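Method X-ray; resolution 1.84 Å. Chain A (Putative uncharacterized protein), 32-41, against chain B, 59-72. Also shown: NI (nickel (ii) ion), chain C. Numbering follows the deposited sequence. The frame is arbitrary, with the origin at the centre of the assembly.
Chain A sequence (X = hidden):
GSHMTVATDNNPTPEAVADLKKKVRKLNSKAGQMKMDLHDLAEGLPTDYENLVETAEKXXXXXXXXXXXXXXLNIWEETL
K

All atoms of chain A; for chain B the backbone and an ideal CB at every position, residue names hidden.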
# COMPACT_ATOMS: atom_id res chain seq x y z
N GLY A 32 -1.49 -1.66 -7.36
CA GLY A 32 -1.14 -0.83 -6.20
C GLY A 32 0.23 -1.17 -5.66
O GLY A 32 0.99 -0.30 -5.25
N GLN A 33 0.55 -2.47 -5.67
CA GLN A 33 1.87 -2.89 -5.20
C GLN A 33 3.00 -2.50 -6.13
O GLN A 33 4.10 -2.19 -5.67
CB GLN A 33 1.96 -4.40 -4.96
CG GLN A 33 3.29 -4.79 -4.36
CD GLN A 33 3.44 -4.24 -2.96
OE1 GLN A 33 2.54 -4.40 -2.12
NE2 GLN A 33 4.57 -3.57 -2.70
N MET A 34 2.76 -2.55 -7.44
CA MET A 34 3.82 -2.17 -8.38
C MET A 34 4.01 -0.66 -8.34
O MET A 34 5.13 -0.16 -8.48
CB MET A 34 3.47 -2.65 -9.78
CG MET A 34 3.43 -4.16 -9.98
SD MET A 34 4.98 -4.99 -9.61
CE MET A 34 6.08 -4.02 -10.65
N LYS A 35 2.92 0.07 -8.18
CA LYS A 35 3.02 1.52 -7.94
C LYS A 35 3.94 1.83 -6.75
O LYS A 35 4.91 2.59 -6.87
CB LYS A 35 1.64 2.13 -7.73
CG LYS A 35 1.71 3.65 -7.34
CD LYS A 35 0.30 4.25 -7.48
CE LYS A 35 0.28 5.75 -7.10
NZ LYS A 35 -1.14 6.21 -7.14
N MET A 36 3.66 1.23 -5.60
CA MET A 36 4.52 1.39 -4.44
C MET A 36 5.97 1.01 -4.75
O MET A 36 6.91 1.71 -4.37
CB MET A 36 4.05 0.48 -3.29
CG MET A 36 2.84 0.92 -2.56
SD MET A 36 2.38 -0.39 -1.33
CE MET A 36 1.45 0.62 -0.22
N ASP A 37 6.16 -0.14 -5.40
CA ASP A 37 7.51 -0.62 -5.69
C ASP A 37 8.28 0.34 -6.59
O ASP A 37 9.45 0.60 -6.37
CB ASP A 37 7.44 -2.00 -6.37
CG ASP A 37 7.20 -3.13 -5.36
OD1 ASP A 37 7.11 -2.88 -4.16
OD2 ASP A 37 7.11 -4.29 -5.79
N LEU A 38 7.64 0.83 -7.65
CA LEU A 38 8.34 1.74 -8.52
C LEU A 38 8.60 3.07 -7.80
O LEU A 38 9.66 3.65 -7.94
CB LEU A 38 7.58 1.94 -9.82
CG LEU A 38 8.19 2.90 -10.84
CD1 LEU A 38 9.41 2.27 -11.44
CD2 LEU A 38 7.13 3.19 -11.94
N HIS A 39 7.61 3.55 -7.05
CA HIS A 39 7.77 4.81 -6.29
C HIS A 39 8.98 4.73 -5.35
O HIS A 39 9.84 5.58 -5.35
CB HIS A 39 6.50 5.09 -5.48
CG HIS A 39 6.73 6.13 -4.43
ND1 HIS A 39 7.36 5.84 -3.23
CD2 HIS A 39 6.51 7.46 -4.44
CE1 HIS A 39 7.46 6.96 -2.51
NE2 HIS A 39 6.97 7.96 -3.23
N ASP A 40 9.03 3.67 -4.53
CA ASP A 40 10.17 3.44 -3.67
C ASP A 40 11.52 3.30 -4.35
O ASP A 40 12.53 3.83 -3.87
CB ASP A 40 9.87 2.22 -2.80
CG ASP A 40 8.65 2.43 -1.92
OD1 ASP A 40 7.98 3.48 -1.99
OD2 ASP A 40 8.32 1.50 -1.17
N LEU A 41 11.54 2.57 -5.46
CA LEU A 41 12.74 2.42 -6.27
C LEU A 41 13.19 3.78 -6.75
O LEU A 41 14.38 4.11 -6.67
CB LEU A 41 12.45 1.52 -7.50
CG LEU A 41 13.67 1.15 -8.37
CD1 LEU A 41 14.82 0.57 -7.57
CD2 LEU A 41 13.23 0.20 -9.53
N UNK B 59 8.92 3.29 12.72
CA UNK B 59 7.85 4.17 12.29
C UNK B 59 7.45 3.86 10.84
O UNK B 59 6.27 3.75 10.53
CB UNK B 59 8.28 5.63 12.43
N UNK B 60 8.44 3.70 9.98
CA UNK B 60 8.16 3.41 8.56
C UNK B 60 7.32 2.15 8.41
O UNK B 60 6.34 2.12 7.69
CB UNK B 60 9.46 3.26 7.78
N UNK B 61 7.70 1.09 9.14
CA UNK B 61 7.06 -0.17 8.99
C UNK B 61 5.60 -0.16 9.35
O UNK B 61 4.79 -0.73 8.65
CB UNK B 61 7.79 -1.21 9.84
N UNK B 62 5.26 0.51 10.45
CA UNK B 62 3.90 0.63 10.86
C UNK B 62 3.06 1.45 9.84
O UNK B 62 1.95 1.09 9.48
CB UNK B 62 3.85 1.27 12.25
N UNK B 63 3.60 2.56 9.37
CA UNK B 63 2.87 3.33 8.35
C UNK B 63 2.74 2.60 7.03
O UNK B 63 1.71 2.72 6.34
CB UNK B 63 3.57 4.67 8.11
N UNK B 64 3.74 1.79 6.69
CA UNK B 64 3.63 0.98 5.48
C UNK B 64 2.52 -0.02 5.64
O UNK B 64 1.70 -0.22 4.74
CB UNK B 64 4.95 0.27 5.17
N UNK B 65 2.48 -0.70 6.80
CA UNK B 65 1.40 -1.67 7.00
C UNK B 65 0.03 -0.97 6.97
O UNK B 65 -0.97 -1.45 6.39
CB UNK B 65 1.59 -2.41 8.33
N UNK B 66 -0.05 0.15 7.64
CA UNK B 66 -1.29 0.91 7.67
C UNK B 66 -1.76 1.29 6.26
O UNK B 66 -2.95 1.21 5.95
CB UNK B 66 -1.11 2.17 8.52
N UNK B 67 -0.82 1.72 5.43
CA UNK B 67 -1.14 2.18 4.05
C UNK B 67 -1.63 0.97 3.24
O UNK B 67 -2.62 1.05 2.56
CB UNK B 67 0.08 2.82 3.38
N UNK B 68 -0.95 -0.17 3.37
CA UNK B 68 -1.44 -1.39 2.70
C UNK B 68 -2.86 -1.74 3.09
O UNK B 68 -3.66 -2.11 2.24
CB UNK B 68 -0.53 -2.57 3.02
N UNK B 69 -3.19 -1.63 4.37
CA UNK B 69 -4.50 -2.05 4.80
C UNK B 69 -5.56 -1.05 4.32
O UNK B 69 -6.65 -1.43 3.88
CB UNK B 69 -4.54 -2.20 6.32
N UNK B 70 -5.21 0.23 4.37
CA UNK B 70 -6.12 1.26 3.89
C UNK B 70 -6.46 1.11 2.41
O UNK B 70 -7.62 1.16 2.02
CB UNK B 70 -5.51 2.64 4.14
N UNK B 71 -5.43 0.89 1.60
CA UNK B 71 -5.59 0.60 0.16
C UNK B 71 -6.40 -0.68 -0.09
O UNK B 71 -7.25 -0.69 -0.96
CB UNK B 71 -4.22 0.47 -0.50
N UNK B 72 -6.12 -1.74 0.68
CA UNK B 72 -6.92 -2.98 0.62
C UNK B 72 -8.39 -2.69 0.93
O UNK B 72 -9.28 -3.14 0.18
CB UNK B 72 -6.37 -4.02 1.60
NI NI C . 7.01 10.01 -2.73

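All fourteen positions of chain B have helical backbone angles, so proline and glycine are the poor choices throughout. The helix axes come no nearer than 12.0 Å, so side chains make the contact.

Position 59 lies beyond the reach of chain A, which therefore sets no preference; it is Thr B59. At 60 CA-to-CB points sideways, and the nearest feature of chain A is the carboxylate of Asp A40, far enough away that only a long side chain could approach it. Tyr B60 does so loosely, its OH 4.0 Å from Asp A40 OD2. Positions 61, 62 and 63 find nothing opposite and could be almost anything helical: they are Glu B61, Ile B62 and Phe B63.

Position 64 also points sideways, yet Asp A37 and Asp A40 gather negative charge across the gap, so a long cation, lysine or arginine, suits it. Arg B64 extends with its first three chi angles t. Its NH1 forms a salt bridge with Asp A40 OD2 at 3.6 Å, while water 1 donates to both aspartates and accepts a weak hydrogen bond from NH2. Gln A33 NE2, 3.2 Å from Arg B64 NH2, is no partner, since both are donors; that amide nitrogen instead donates to Asp A37 OD1.

Positions 65 and 66 are out of reach and hold Glu B65 and Leu B66. At 67 CA-to-CB points toward chain A, and the ideal CB is already 4.4 Å from Met A36 CE, so a small or medium side chain fits readily. Asp B67 brings OD2 to 3.3 Å from Met A36 CE, and its OD1 is free to pair with a cation one turn on.

Position 68 faces sideways, but the exposed acceptor Gln A33 OE1 invites a donor of some length: glutamine, lysine or arginine. Gln B68 supplies it, NE2 donating to Gln A33 OE1 at 3.0 Å with an angle of 160°; the same nitrogen lies 3.3 Å from Met A36 SD.

At 69 and 70 the ideal CB has nothing of chain A near it, so chain A sets no preference; they are Leu B69 and Lys B70. Position 71 points toward it, where the methyl of Met A36 offers an apolar surface; leucine, methionine or the aliphatic part of lysine would serve. Lys B71 places CD 3.7 Å from Met A36 CE, and its NZ forms a salt bridge with Asp B67 OD1 at 3.1 Å. Together 64, 67, 68 and 71 make the hole that receives Met A36. Position 72 is again out of reach of chain A, which leaves the choice open; it is Lys B72.

Chain B (59-72) TYEIFRELDQLKKK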
# COMPACT_ATOMS: atom_id res chain seq x y z
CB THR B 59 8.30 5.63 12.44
OG1 THR B 59 8.63 5.87 13.81
CG2 THR B 59 7.13 6.58 12.04
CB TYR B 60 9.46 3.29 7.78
CG TYR B 60 9.23 2.65 6.45
CD1 TYR B 60 8.64 3.36 5.40
CD2 TYR B 60 9.58 1.30 6.24
CE1 TYR B 60 8.40 2.75 4.19
CE2 TYR B 60 9.34 0.68 5.05
CZ TYR B 60 8.76 1.42 4.01
OH TYR B 60 8.51 0.79 2.80
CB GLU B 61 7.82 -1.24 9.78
CG GLU B 61 9.21 -1.48 9.18
CD GLU B 61 9.21 -1.88 7.70
OE1 GLU B 61 8.18 -2.37 7.17
OE2 GLU B 61 10.28 -1.72 7.06
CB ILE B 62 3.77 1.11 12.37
CG1 ILE B 62 2.32 1.00 12.86
CG2 ILE B 62 4.33 2.50 12.63
CD1 ILE B 62 1.40 1.95 12.24
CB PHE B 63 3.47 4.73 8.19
CG PHE B 63 2.98 5.70 9.24
CD1 PHE B 63 1.77 6.38 9.06
CD2 PHE B 63 3.71 5.93 10.41
CE1 PHE B 63 1.30 7.27 10.03
CE2 PHE B 63 3.23 6.80 11.40
CZ PHE B 63 2.04 7.48 11.20
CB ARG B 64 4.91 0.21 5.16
CG ARG B 64 4.76 -0.61 3.86
CD ARG B 64 6.05 -1.30 3.54
NE ARG B 64 5.98 -2.15 2.35
CZ ARG B 64 5.97 -1.71 1.08
NH1 ARG B 64 5.99 -0.42 0.79
NH2 ARG B 64 5.91 -2.59 0.09
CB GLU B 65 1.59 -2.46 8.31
CG GLU B 65 0.59 -3.65 8.37
CD GLU B 65 0.37 -4.18 9.79
OE1 GLU B 65 0.94 -3.61 10.73
OE2 GLU B 65 -0.37 -5.18 9.94
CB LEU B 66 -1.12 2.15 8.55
CG LEU B 66 -2.39 2.98 8.78
CD1 LEU B 66 -3.53 2.22 9.46
CD2 LEU B 66 -1.95 4.22 9.63
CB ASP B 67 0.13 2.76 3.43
CG ASP B 67 -0.10 3.46 2.09
OD1 ASP B 67 -1.19 4.02 1.84
OD2 ASP B 67 0.85 3.45 1.30
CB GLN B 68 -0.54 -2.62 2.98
CG GLN B 68 0.88 -2.46 2.48
CD GLN B 68 1.06 -2.81 1.00
OE1 GLN B 68 0.11 -2.87 0.25
NE2 GLN B 68 2.32 -3.06 0.59
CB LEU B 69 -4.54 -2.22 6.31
CG LEU B 69 -3.73 -3.40 6.86
CD1 LEU B 69 -3.75 -3.29 8.40
CD2 LEU B 69 -4.31 -4.75 6.36
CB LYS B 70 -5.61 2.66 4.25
CG LYS B 70 -5.92 2.99 5.70
CD LYS B 70 -5.40 4.35 6.10
CE LYS B 70 -5.50 4.57 7.60
NZ LYS B 70 -5.36 6.03 7.89
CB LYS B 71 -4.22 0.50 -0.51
CG LYS B 71 -3.52 1.86 -0.61
CD LYS B 71 -2.03 1.76 -0.99
CE LYS B 71 -1.55 3.06 -1.69
NZ LYS B 71 -2.14 4.31 -1.08
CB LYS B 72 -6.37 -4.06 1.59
CG LYS B 72 -6.99 -5.44 1.37
CD LYS B 72 -6.27 -6.55 2.12
CE LYS B 72 -6.61 -6.56 3.64
NZ LYS B 72 -5.79 -7.60 4.31
O HOH W 1 7.40 -1.02 -1.83
O HOH W 2 5.39 10.09 -3.05
O HOH W 3 8.52 9.86 -2.23
O HOH W 4 6.89 11.95 -2.20
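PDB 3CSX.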